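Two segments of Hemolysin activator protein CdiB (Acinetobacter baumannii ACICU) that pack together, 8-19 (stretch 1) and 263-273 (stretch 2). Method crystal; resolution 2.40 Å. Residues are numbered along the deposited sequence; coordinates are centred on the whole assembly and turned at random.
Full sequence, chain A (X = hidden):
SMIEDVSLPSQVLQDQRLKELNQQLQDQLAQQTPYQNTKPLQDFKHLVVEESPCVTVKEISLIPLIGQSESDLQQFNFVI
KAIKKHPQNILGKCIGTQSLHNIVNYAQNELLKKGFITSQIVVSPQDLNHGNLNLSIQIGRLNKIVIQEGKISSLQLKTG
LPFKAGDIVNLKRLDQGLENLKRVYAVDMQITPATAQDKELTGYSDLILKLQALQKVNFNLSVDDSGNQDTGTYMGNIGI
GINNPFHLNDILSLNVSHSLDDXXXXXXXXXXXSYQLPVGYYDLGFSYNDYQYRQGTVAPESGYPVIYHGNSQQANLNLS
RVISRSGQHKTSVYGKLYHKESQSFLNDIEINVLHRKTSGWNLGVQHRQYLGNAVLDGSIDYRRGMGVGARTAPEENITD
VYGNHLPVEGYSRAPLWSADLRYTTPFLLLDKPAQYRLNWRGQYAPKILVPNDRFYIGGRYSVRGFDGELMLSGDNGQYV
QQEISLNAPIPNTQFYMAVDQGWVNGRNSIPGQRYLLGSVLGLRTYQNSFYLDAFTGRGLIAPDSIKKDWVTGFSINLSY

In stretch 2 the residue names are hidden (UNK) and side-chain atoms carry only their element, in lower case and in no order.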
# COMPACT_ATOMS: atom_id res chain seq x y z
N LEU A 8 4.28 18.10 23.44
CA LEU A 8 4.94 17.01 22.73
C LEU A 8 4.18 15.69 22.84
O LEU A 8 4.09 14.96 21.84
CB LEU A 8 6.37 16.82 23.25
CG LEU A 8 7.23 15.77 22.54
CD1 LEU A 8 7.88 16.33 21.28
CD2 LEU A 8 8.28 15.19 23.48
N PRO A 9 3.61 15.33 24.00
CA PRO A 9 2.77 14.11 24.03
C PRO A 9 1.59 14.16 23.07
O PRO A 9 1.36 13.20 22.33
CB PRO A 9 2.32 14.05 25.50
CG PRO A 9 3.41 14.70 26.24
CD PRO A 9 3.88 15.83 25.37
N SER A 10 0.84 15.26 23.06
CA SER A 10 -0.34 15.35 22.19
C SER A 10 0.04 15.35 20.71
O SER A 10 -0.72 14.84 19.89
CB SER A 10 -1.15 16.60 22.52
OG SER A 10 -2.13 16.33 23.51
N GLN A 11 1.20 15.91 20.36
CA GLN A 11 1.62 15.94 18.97
C GLN A 11 2.14 14.59 18.49
O GLN A 11 1.97 14.26 17.31
CB GLN A 11 2.68 17.03 18.76
CG GLN A 11 2.19 18.26 18.00
CD GLN A 11 2.08 18.04 16.50
OE1 GLN A 11 2.17 16.92 16.01
NE2 GLN A 11 1.89 19.13 15.75
N VAL A 12 2.78 13.82 19.37
CA VAL A 12 3.20 12.47 19.01
C VAL A 12 1.99 11.60 18.71
O VAL A 12 1.94 10.89 17.70
CB VAL A 12 4.07 11.86 20.13
CG1 VAL A 12 4.11 10.35 20.01
CG2 VAL A 12 5.48 12.44 20.08
N LEU A 13 0.99 11.65 19.59
CA LEU A 13 -0.23 10.87 19.38
C LEU A 13 -0.96 11.30 18.12
O LEU A 13 -1.59 10.48 17.45
CB LEU A 13 -1.14 10.99 20.60
CG LEU A 13 -2.39 10.10 20.62
CD1 LEU A 13 -2.05 8.70 21.10
CD2 LEU A 13 -3.48 10.73 21.47
N GLN A 14 -0.90 12.59 17.79
CA GLN A 14 -1.51 13.07 16.55
C GLN A 14 -0.78 12.53 15.33
O GLN A 14 -1.43 12.13 14.35
CB GLN A 14 -1.53 14.60 16.54
CG GLN A 14 -1.72 15.24 15.17
CD GLN A 14 -3.14 15.11 14.64
OE1 GLN A 14 -4.03 14.62 15.33
NE2 GLN A 14 -3.35 15.58 13.41
N ASP A 15 0.55 12.49 15.37
CA ASP A 15 1.31 11.96 14.23
C ASP A 15 1.04 10.47 14.03
O ASP A 15 0.87 10.02 12.89
CB ASP A 15 2.80 12.20 14.43
CG ASP A 15 3.19 13.66 14.24
OD1 ASP A 15 2.28 14.50 14.09
OD2 ASP A 15 4.41 13.95 14.23
N GLN A 16 1.00 9.70 15.11
CA GLN A 16 0.67 8.28 15.00
C GLN A 16 -0.74 8.09 14.43
O GLN A 16 -0.95 7.24 13.56
CB GLN A 16 0.79 7.59 16.36
CG GLN A 16 2.20 7.58 16.94
CD GLN A 16 2.30 6.77 18.22
OE1 GLN A 16 1.32 6.63 18.96
NE2 GLN A 16 3.48 6.22 18.49
N ARG A 17 -1.70 8.87 14.92
CA ARG A 17 -3.06 8.79 14.39
C ARG A 17 -3.09 9.21 12.93
O ARG A 17 -3.83 8.63 12.12
CB ARG A 17 -4.00 9.67 15.22
CG ARG A 17 -5.47 9.51 14.86
CD ARG A 17 -6.31 10.66 15.39
NE ARG A 17 -6.22 11.84 14.53
CZ ARG A 17 -6.96 12.04 13.45
NH1 ARG A 17 -7.85 11.13 13.08
NH2 ARG A 17 -6.81 13.14 12.73
N LEU A 18 -2.31 10.23 12.56
CA LEU A 18 -2.25 10.66 11.17
C LEU A 18 -1.70 9.56 10.28
O LEU A 18 -2.22 9.32 9.18
CB LEU A 18 -1.38 11.92 11.04
CG LEU A 18 -2.10 13.25 10.85
CD1 LEU A 18 -1.11 14.33 10.45
CD2 LEU A 18 -3.20 13.12 9.81
N LYS A 19 -0.64 8.88 10.72
CA LYS A 19 -0.08 7.80 9.92
C LYS A 19 -1.06 6.64 9.78
O LYS A 19 -1.18 6.06 8.70
CB LYS A 19 1.25 7.33 10.52
CG LYS A 19 2.43 8.23 10.19
CD LYS A 19 3.54 7.43 9.51
CE LYS A 19 4.65 8.31 8.96
NZ LYS A 19 5.50 8.92 10.02
N UNK A 263 -5.36 12.28 30.29
CA UNK A 263 -3.99 11.97 30.71
C UNK A 263 -3.13 13.23 30.77
O UNK A 263 -2.40 13.44 31.74
c UNK A 263 -3.90 9.54 29.97
c UNK A 263 -3.78 7.41 31.08
c UNK A 263 -4.99 9.08 29.25
c UNK A 263 -3.38 10.94 29.77
c UNK A 263 -4.86 6.97 30.36
c UNK A 263 -5.47 7.80 29.44
c UNK A 263 -3.31 8.70 30.89
N UNK A 264 -3.21 14.07 29.74
CA UNK A 264 -2.47 15.32 29.69
C UNK A 264 -3.37 16.55 29.79
O UNK A 264 -2.96 17.65 29.41
c UNK A 264 -1.62 15.38 28.41
n UNK A 264 0.63 14.47 29.11
c UNK A 264 1.40 13.42 28.88
c UNK A 264 -0.42 13.20 27.67
n UNK A 264 0.79 12.64 28.01
c UNK A 264 -0.53 14.36 28.37
N UNK A 265 -4.60 16.36 30.30
CA UNK A 265 -5.58 17.43 30.51
C UNK A 265 -5.63 18.39 29.31
O UNK A 265 -5.47 19.61 29.45
o UNK A 265 -5.38 17.48 35.44
c UNK A 265 -5.48 17.30 33.05
c UNK A 265 -5.30 18.18 31.82
o UNK A 265 -4.47 19.10 34.25
c UNK A 265 -5.08 18.01 34.34
N UNK A 266 -5.87 17.82 28.14
CA UNK A 266 -5.72 18.51 26.87
C UNK A 266 -6.99 18.38 26.03
O UNK A 266 -7.79 17.45 26.20
o UNK A 266 -4.47 18.52 24.78
c UNK A 266 -4.53 17.96 26.07
N UNK A 267 -7.14 19.33 25.11
CA UNK A 267 -8.24 19.36 24.15
C UNK A 267 -7.64 19.57 22.77
O UNK A 267 -6.89 20.53 22.57
c UNK A 267 -10.41 20.72 23.58
c UNK A 267 -10.30 22.09 22.93
c UNK A 267 -11.70 20.60 24.37
c UNK A 267 -9.22 20.48 24.50
N UNK A 268 -7.95 18.68 21.83
CA UNK A 268 -7.32 18.69 20.52
C UNK A 268 -8.37 18.65 19.42
O UNK A 268 -9.36 17.91 19.51
n UNK A 268 -5.97 16.23 22.36
o UNK A 268 -4.56 17.91 21.87
c UNK A 268 -5.55 17.23 21.60
c UNK A 268 -6.36 17.51 20.35
N UNK A 269 -8.13 19.42 18.37
CA UNK A 269 -8.94 19.39 17.15
C UNK A 269 -8.01 19.22 15.96
O UNK A 269 -6.87 19.71 15.97
c UNK A 269 -11.64 22.13 17.95
n UNK A 269 -14.46 22.58 20.26
n UNK A 269 -12.55 23.83 20.03
c UNK A 269 -13.30 22.80 19.66
c UNK A 269 -9.79 20.67 17.01
c UNK A 269 -10.66 20.99 18.23
n UNK A 269 -12.90 21.99 18.68
N UNK A 270 -8.49 18.53 14.93
CA UNK A 270 -7.64 18.18 13.79
C UNK A 270 -8.46 18.14 12.51
O UNK A 270 -9.50 17.48 12.46
o UNK A 270 -6.25 16.40 12.87
c UNK A 270 -6.96 16.83 14.03
N UNK A 271 -7.96 18.82 11.48
CA UNK A 271 -8.56 18.83 10.15
C UNK A 271 -7.58 18.21 9.16
O UNK A 271 -6.40 18.56 9.16
c UNK A 271 -8.92 20.26 9.72
c UNK A 271 -8.66 20.41 7.21
c UNK A 271 -10.53 20.71 5.76
c UNK A 271 -9.17 20.55 5.93
o UNK A 271 -11.05 20.85 4.49
c UNK A 271 -10.85 20.58 8.13
c UNK A 271 -9.49 20.41 8.33
c UNK A 271 -11.38 20.72 6.85
N UNK A 272 -8.07 17.30 8.32
CA UNK A 272 -7.24 16.57 7.36
C UNK A 272 -7.96 16.45 6.03
O UNK A 272 -9.12 16.05 5.98
c UNK A 272 -6.10 14.34 6.94
c UNK A 272 -6.01 12.62 5.24
c UNK A 272 -6.89 15.18 7.90
c UNK A 272 -6.73 13.41 6.12
c UNK A 272 -3.99 13.68 5.98
c UNK A 272 -4.63 12.76 5.17
c UNK A 272 -4.72 14.46 6.86
N UNK A 273 -7.26 16.79 4.95
CA UNK A 273 -7.79 16.68 3.60
C UNK A 273 -6.78 15.95 2.73
O UNK A 273 -5.57 16.23 2.79
c UNK A 273 -8.38 17.97 1.50
c UNK A 273 -7.02 19.06 3.30
c UNK A 273 -8.80 19.27 0.87
c UNK A 273 -8.13 18.07 3.01
O HOH W 1 -8.10 14.67 11.25

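Position 263 has one carbon leading to a ring of six carbons and no heteroatom, the mark of phenylalanine. Phe 263 stays beyond reach of the helix, which places no demand on it. At 264 one carbon carries a five-membered ring of three carbons and two nitrogens, one face of which lies against CB of Pro 9: this is histidine. CB of Pro 9 sits 3.5 Å from the centroid of the His 264 ring, 23° off its normal; a flat ring suits the smooth proline.

Position 265 shows three carbons, the third bearing two oxygens. That carboxylate identifies glutamate, and Glu 265, without contact with the helix, is exposed, as suits a charged side chain.

The strand begins at 266, where one carbon bears one oxygen that comes near Ser 10: a serine. OG of Ser 266 lies 3.4 Å from OG of Ser 10, and so small a side chain fits the buried space facing the helix. Position 267 has four carbons forked at the second, hence leucine; Leu 267 points away, free of the helix's demands.

Position 268 carries two carbons, the second bonded to one oxygen and one nitrogen, and points toward Ser 10; it is asparagine. Its amide oxygen serves as a shared acceptor: OG of Ser 266 donates to OD1 of Asn 268 at 3.0 Å, and OG of Ser 10 donates to the same OD1 of Asn 268 in a weak bond of 3.3 Å.

At 269 three carbons, a nitrogen and a carbon with two more nitrogens spell arginine; Arg 269 points away, its charge suited to an exposed site. Position 270, one carbon and one oxygen facing Gln 14 and Arg 17, is another serine. NE2 of Gln 14 donates to OG of Ser 270 at 3.1 Å, while NH2 of Arg 17 approaches that OG of Ser 270 to 3.3 Å, near the guanidinium plane.

Position 271 has one carbon, then a ring of six carbons bearing one oxygen: tyrosine. Tyr 271 points away, exposed, where a phenol can meet solvent. At 272 one carbon and a six-carbon ring without oxygen pack on Leu 18: phenylalanine. CD1 of Phe 272 meets CD2 of Leu 18 at 3.6 Å, a buried apolar ring matching an apolar partner. Position 273, four carbons forked at the first with one longer arm, is isoleucine; Ile 273 is out of reach.

The contact follows strand alternation: 266, 268, 270 and 272 face the helix. Polar links occupy its middle, between Pro 9 on His 264 and Leu 18 on Phe 272. Toward the Leu 18 end, a water accepts from NH2 of Arg 17 at 2.5 Å and lies 3.0 Å from OG of Ser 270.

Stretch 2 263-273: FHESLNRSYFI
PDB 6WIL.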